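Local coordinates for protein p-nitrophenyl phosphatase (Pho2) (Archaeoglobus fulgidus, PDB 3QGM) that probably hydrolyses phosphate monoesters as a metal-dependent phosphatase of the haloacid dehalogenase (HAD) superfamily, and holds a calcium ion, at residues V123-M134 with G165-M176. Residues are numbered along the deposited sequence; the frame is centred on the assembly and turned at random. Where two conformers were deposited one is given.
Sequences VGSNRKINFELM and GTGMIIGALYWM
With CG1 of Val123 turned anti to the backbone N (chi1 158°) and CG2 of Ile169 likewise anti to its own, the two methyls meet 3.7 Å apart as the side chains slide past each other in opposite directions. The pair illustrates helix-on-sheet packing in an alpha/beta domain, probably the HAD cap: Val123 ends strand 120-123 of the five-stranded parallel sheet, separate from the sheet that carries the metal site, and helix 167-177 packs against it and against helix 131-143. The other branch, Val123 CG2, reaches Leu173 CD1 tip to tip at 3.9 Å, while CG1 also lies 3.8 Å from Thr166 CG2. Shortened to an alanine, this position would probably deprive Ile169 CG2 and Leu173 CD1 of the methyls packed against them from the strand side, opening a gap there. Farther along Ile169, CD1 meets Ile129 CD1 end on at 4.0 Å and also rests against the backbone carbonyl of Gly124. Met134, present as selenomethionine and bent at both chi2 and chi3, curls SE and CE over the methyl of Ala172, each 4.0 Å from CB. It also packs on Met168 of the second subunit, so this apolar layer continues across the dimer interface. Polar contacts gather around Gly165 and Thr166. Ser125 N gives Thr166 OG1 a weak, bent bond (128° at the hydrogen), and both atoms have further partners: Ser50 OG for the amide, Asn151 OD1 for the hydroxyl. Beside them one water bridges the segments, lying 2.8 Å from Ser125 OG and donating to Gly165 O at 2.7 Å.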
loop_
_atom_site.group_PDB
_atom_site.type_symbol
_atom_site.label_atom_id
_atom_site.label_comp_id
_atom_site.label_asym_id
_atom_site.label_seq_id
_atom_site.Cartn_x
_atom_site.Cartn_y
_atom_site.Cartn_z
ATOM N N VAL A 123 -9.560 8.392 -5.449
ATOM C CA VAL A 123 -9.224 7.363 -4.497
ATOM C C VAL A 123 -9.928 7.716 -3.215
ATOM O O VAL A 123 -9.746 8.780 -2.695
ATOM C CB VAL A 123 -7.691 7.304 -4.302
ATOM C CG1 VAL A 123 -7.365 6.654 -2.987
ATOM C CG2 VAL A 123 -7.017 6.561 -5.486
ATOM N N GLY A 124 -10.805 6.848 -2.760
ATOM C CA GLY A 124 -11.404 6.929 -1.442
ATOM C C GLY A 124 -11.363 5.512 -0.840
ATOM O O GLY A 124 -11.269 4.518 -1.572
ATOM N N SER A 125 -11.432 5.440 0.488
ATOM C CA SER A 125 -11.469 4.181 1.182
ATOM C C SER A 125 -12.610 3.299 0.723
ATOM O O SER A 125 -13.675 3.816 0.357
ATOM C CB SER A 125 -11.623 4.408 2.673
ATOM O OG SER A 125 -11.270 3.227 3.330
ATOM N N ASN A 126 -12.397 1.991 0.754
ATOM C CA ASN A 126 -13.438 1.006 0.424
ATOM C C ASN A 126 -13.292 -0.287 1.231
ATOM O O ASN A 126 -12.301 -1.053 1.057
ATOM C CB ASN A 126 -13.350 0.693 -1.067
ATOM C CG ASN A 126 -14.599 0.061 -1.607
ATOM O OD1 ASN A 126 -15.321 -0.615 -0.884
ATOM N ND2 ASN A 126 -14.847 0.245 -2.898
ATOM N N ARG A 127 -14.309 -0.576 2.051
ATOM C CA ARG A 127 -14.340 -1.764 2.870
ATOM C C ARG A 127 -14.442 -3.016 1.977
ATOM O O ARG A 127 -14.177 -4.111 2.399
ATOM C CB ARG A 127 -15.542 -1.658 3.847
ATOM C CG ARG A 127 -15.451 -2.521 5.101
ATOM C CD ARG A 127 -16.613 -2.214 6.068
ATOM N NE ARG A 127 -17.923 -2.373 5.437
ATOM C CZ ARG A 127 -18.506 -3.538 5.171
ATOM N NH1 ARG A 127 -17.898 -4.690 5.469
ATOM N NH2 ARG A 127 -19.706 -3.551 4.584
ATOM N N LYS A 128 -14.818 -2.821 0.716
ATOM C CA LYS A 128 -14.909 -3.877 -0.272
ATOM C C LYS A 128 -13.707 -3.877 -1.227
ATOM O O LYS A 128 -13.766 -4.471 -2.319
ATOM C CB LYS A 128 -16.231 -3.772 -1.033
ATOM C CG LYS A 128 -17.426 -4.225 -0.212
ATOM C CD LYS A 128 -18.772 -4.213 -1.033
ATOM C CE LYS A 128 -19.979 -4.865 -0.243
ATOM N NZ LYS A 128 -21.006 -3.876 0.290
ATOM N N ILE A 129 -12.611 -3.237 -0.804
ATOM C CA ILE A 129 -11.415 -3.192 -1.634
ATOM C C ILE A 129 -10.956 -4.629 -1.889
ATOM O O ILE A 129 -11.010 -5.506 -1.008
ATOM C CB ILE A 129 -10.275 -2.294 -0.989
ATOM C CG1 ILE A 129 -9.133 -2.035 -1.973
ATOM C CG2 ILE A 129 -9.695 -2.916 0.224
ATOM C CD1 ILE A 129 -9.486 -1.165 -3.103
ATOM N N ASN A 130 -10.513 -4.880 -3.101
ATOM C CA ASN A 130 -10.054 -6.222 -3.477
ATOM C C ASN A 130 -9.003 -6.161 -4.568
ATOM O O ASN A 130 -8.649 -5.067 -5.022
ATOM C CB ASN A 130 -11.241 -7.115 -3.879
ATOM C CG ASN A 130 -11.963 -6.637 -5.129
ATOM O OD1 ASN A 130 -11.481 -5.791 -5.872
ATOM N ND2 ASN A 130 -13.161 -7.181 -5.344
ATOM N N PHE A 131 -8.495 -7.305 -4.996
ATOM C CA PHE A 131 -7.401 -7.307 -5.980
ATOM C C PHE A 131 -7.815 -6.649 -7.304
ATOM O O PHE A 131 -7.059 -5.855 -7.903
ATOM C CB PHE A 131 -6.935 -8.729 -6.220
ATOM C CG PHE A 131 -5.606 -8.842 -6.921
ATOM C CD1 PHE A 131 -4.417 -8.585 -6.239
ATOM C CD2 PHE A 131 -5.541 -9.281 -8.213
ATOM C CE1 PHE A 131 -3.161 -8.754 -6.873
ATOM C CE2 PHE A 131 -4.326 -9.428 -8.846
ATOM C CZ PHE A 131 -3.120 -9.167 -8.163
ATOM N N GLU A 132 -9.028 -6.945 -7.753
ATOM C CA GLU A 132 -9.506 -6.419 -9.035
ATOM C C GLU A 132 -9.576 -4.910 -8.960
ATOM O O GLU A 132 -9.078 -4.225 -9.853
ATOM C CB GLU A 132 -10.879 -7.003 -9.432
ATOM C CG GLU A 132 -11.626 -6.126 -10.479
ATOM C CD GLU A 132 -12.847 -6.806 -11.133
ATOM O OE1 GLU A 132 -13.734 -7.326 -10.410
ATOM O OE2 GLU A 132 -12.892 -6.803 -12.390
ATOM N N LEU A 133 -10.164 -4.371 -7.892
ATOM C CA LEU A 133 -10.242 -2.912 -7.776
ATOM C C LEU A 133 -8.836 -2.276 -7.651
ATOM O O LEU A 133 -8.580 -1.200 -8.239
ATOM C CB LEU A 133 -11.126 -2.536 -6.595
ATOM C CG LEU A 133 -11.646 -1.130 -6.476
ATOM C CD1 LEU A 133 -12.124 -0.581 -7.839
ATOM C CD2 LEU A 133 -12.794 -1.177 -5.458
HETATM N N MSE A 134 -7.906 -2.933 -6.956
HETATM C CA MSE A 134 -6.550 -2.385 -6.877
HETATM C C MSE A 134 -5.839 -2.451 -8.225
HETATM O O MSE A 134 -5.061 -1.568 -8.551
HETATM C CB MSE A 134 -5.715 -3.057 -5.797
HETATM C CG MSE A 134 -4.362 -2.384 -5.638
HETATM SE SE MSE A 134 -4.487 -0.725 -4.657
HETATM C CE MSE A 134 -4.922 -1.537 -2.945
ATOM N N GLY A 165 -7.294 3.204 6.471
ATOM C CA GLY A 165 -8.075 4.315 5.904
ATOM C C GLY A 165 -7.646 4.473 4.465
ATOM O O GLY A 165 -7.019 3.615 3.908
ATOM N N THR A 166 -7.990 5.598 3.883
ATOM C CA THR A 166 -7.777 5.872 2.491
ATOM C C THR A 166 -6.291 5.883 2.128
ATOM O O THR A 166 -5.910 5.561 0.995
ATOM C CB THR A 166 -8.389 7.236 2.148
ATOM O OG1 THR A 166 -9.795 7.188 2.439
ATOM C CG2 THR A 166 -8.120 7.571 0.665
ATOM N N GLY A 167 -5.456 6.216 3.108
ATOM C CA GLY A 167 -4.012 6.255 2.896
ATOM C C GLY A 167 -3.421 4.903 2.552
ATOM O O GLY A 167 -2.323 4.799 2.002
HETATM N N MSE A 168 -4.154 3.850 2.861
HETATM C CA MSE A 168 -3.724 2.559 2.443
HETATM C C MSE A 168 -3.616 2.444 0.919
HETATM O O MSE A 168 -2.625 1.865 0.396
HETATM C CB MSE A 168 -4.638 1.481 2.953
HETATM C CG MSE A 168 -3.974 0.161 2.785
HETATM SE SE MSE A 168 -4.646 -0.602 1.196
HETATM C CE MSE A 168 -6.036 -1.451 2.275
ATOM N N ILE A 169 -4.628 2.960 0.221
ATOM C CA ILE A 169 -4.670 2.873 -1.234
ATOM C C ILE A 169 -3.603 3.858 -1.762
ATOM O O ILE A 169 -2.817 3.533 -2.628
ATOM C CB ILE A 169 -6.075 3.174 -1.826
ATOM C CG1 ILE A 169 -7.098 2.119 -1.342
ATOM C CG2 ILE A 169 -5.996 3.202 -3.339
ATOM C CD1 ILE A 169 -8.537 2.458 -1.599
ATOM N N ILE A 170 -3.494 5.029 -1.157
ATOM C CA ILE A 170 -2.438 5.954 -1.553
ATOM C C ILE A 170 -1.053 5.370 -1.449
ATOM O O ILE A 170 -0.222 5.569 -2.332
ATOM C CB ILE A 170 -2.504 7.283 -0.765
ATOM C CG1 ILE A 170 -3.817 8.001 -1.078
ATOM C CG2 ILE A 170 -1.308 8.181 -1.134
ATOM C CD1 ILE A 170 -4.298 9.000 0.013
ATOM N N GLY A 171 -0.791 4.700 -0.341
ATOM C CA GLY A 171 0.487 4.094 -0.104
ATOM C C GLY A 171 0.777 2.961 -1.071
ATOM O O GLY A 171 1.903 2.840 -1.592
ATOM N N ALA A 172 -0.236 2.141 -1.333
ATOM C CA ALA A 172 -0.077 1.060 -2.319
ATOM C C ALA A 172 0.307 1.616 -3.696
ATOM O O ALA A 172 1.250 1.173 -4.286
ATOM C CB ALA A 172 -1.329 0.212 -2.404
ATOM N N LEU A 173 -0.423 2.614 -4.175
ATOM C CA LEU A 173 -0.197 3.196 -5.486
ATOM C C LEU A 173 1.153 3.894 -5.563
ATOM O O LEU A 173 1.877 3.723 -6.541
ATOM C CB LEU A 173 -1.325 4.164 -5.824
ATOM C CG LEU A 173 -2.684 3.519 -6.039
ATOM C CD1 LEU A 173 -3.717 4.616 -6.266
ATOM C CD2 LEU A 173 -2.609 2.486 -7.219
ATOM N N TYR A 174 1.521 4.608 -4.505
ATOM C CA TYR A 174 2.822 5.249 -4.398
ATOM C C TYR A 174 3.956 4.219 -4.481
ATOM O O TYR A 174 4.955 4.410 -5.212
ATOM C CB TYR A 174 2.968 6.073 -3.082
ATOM C CG TYR A 174 4.407 6.511 -2.887
ATOM C CD1 TYR A 174 4.959 7.527 -3.647
ATOM C CD2 TYR A 174 5.248 5.820 -2.030
ATOM C CE1 TYR A 174 6.317 7.901 -3.487
ATOM C CE2 TYR A 174 6.574 6.165 -1.883
ATOM C CZ TYR A 174 7.104 7.196 -2.615
ATOM O OH TYR A 174 8.416 7.513 -2.406
ATOM N N TRP A 175 3.838 3.150 -3.715
ATOM C CA TRP A 175 4.907 2.184 -3.730
ATOM C C TRP A 175 5.104 1.521 -5.079
ATOM O O TRP A 175 6.251 1.302 -5.510
ATOM C CB TRP A 175 4.695 1.150 -2.657
ATOM C CG TRP A 175 5.844 0.319 -2.369
ATOM C CD1 TRP A 175 6.124 -0.899 -2.891
ATOM C CD2 TRP A 175 6.826 0.572 -1.380
ATOM N NE1 TRP A 175 7.263 -1.406 -2.311
ATOM C CE2 TRP A 175 7.696 -0.530 -1.360
ATOM C CE3 TRP A 175 7.036 1.622 -0.473
ATOM C CZ2 TRP A 175 8.821 -0.587 -0.528
ATOM C CZ3 TRP A 175 8.105 1.558 0.362
ATOM C CH2 TRP A 175 9.005 0.452 0.329
HETATM N N MSE A 176 4.001 1.249 -5.773
HETATM C CA MSE A 176 4.056 0.521 -7.018
HETATM C C MSE A 176 4.435 1.423 -8.195
HETATM O O MSE A 176 5.042 0.958 -9.135
HETATM C CB MSE A 176 2.691 -0.148 -7.289
HETATM C CG MSE A 176 2.389 -1.309 -6.303
HETATM SE SE MSE A 176 0.836 -2.257 -6.942
HETATM C CE MSE A 176 -0.518 -0.899 -6.646
HETATM O O HOH W 1 -8.848 1.787 3.057
#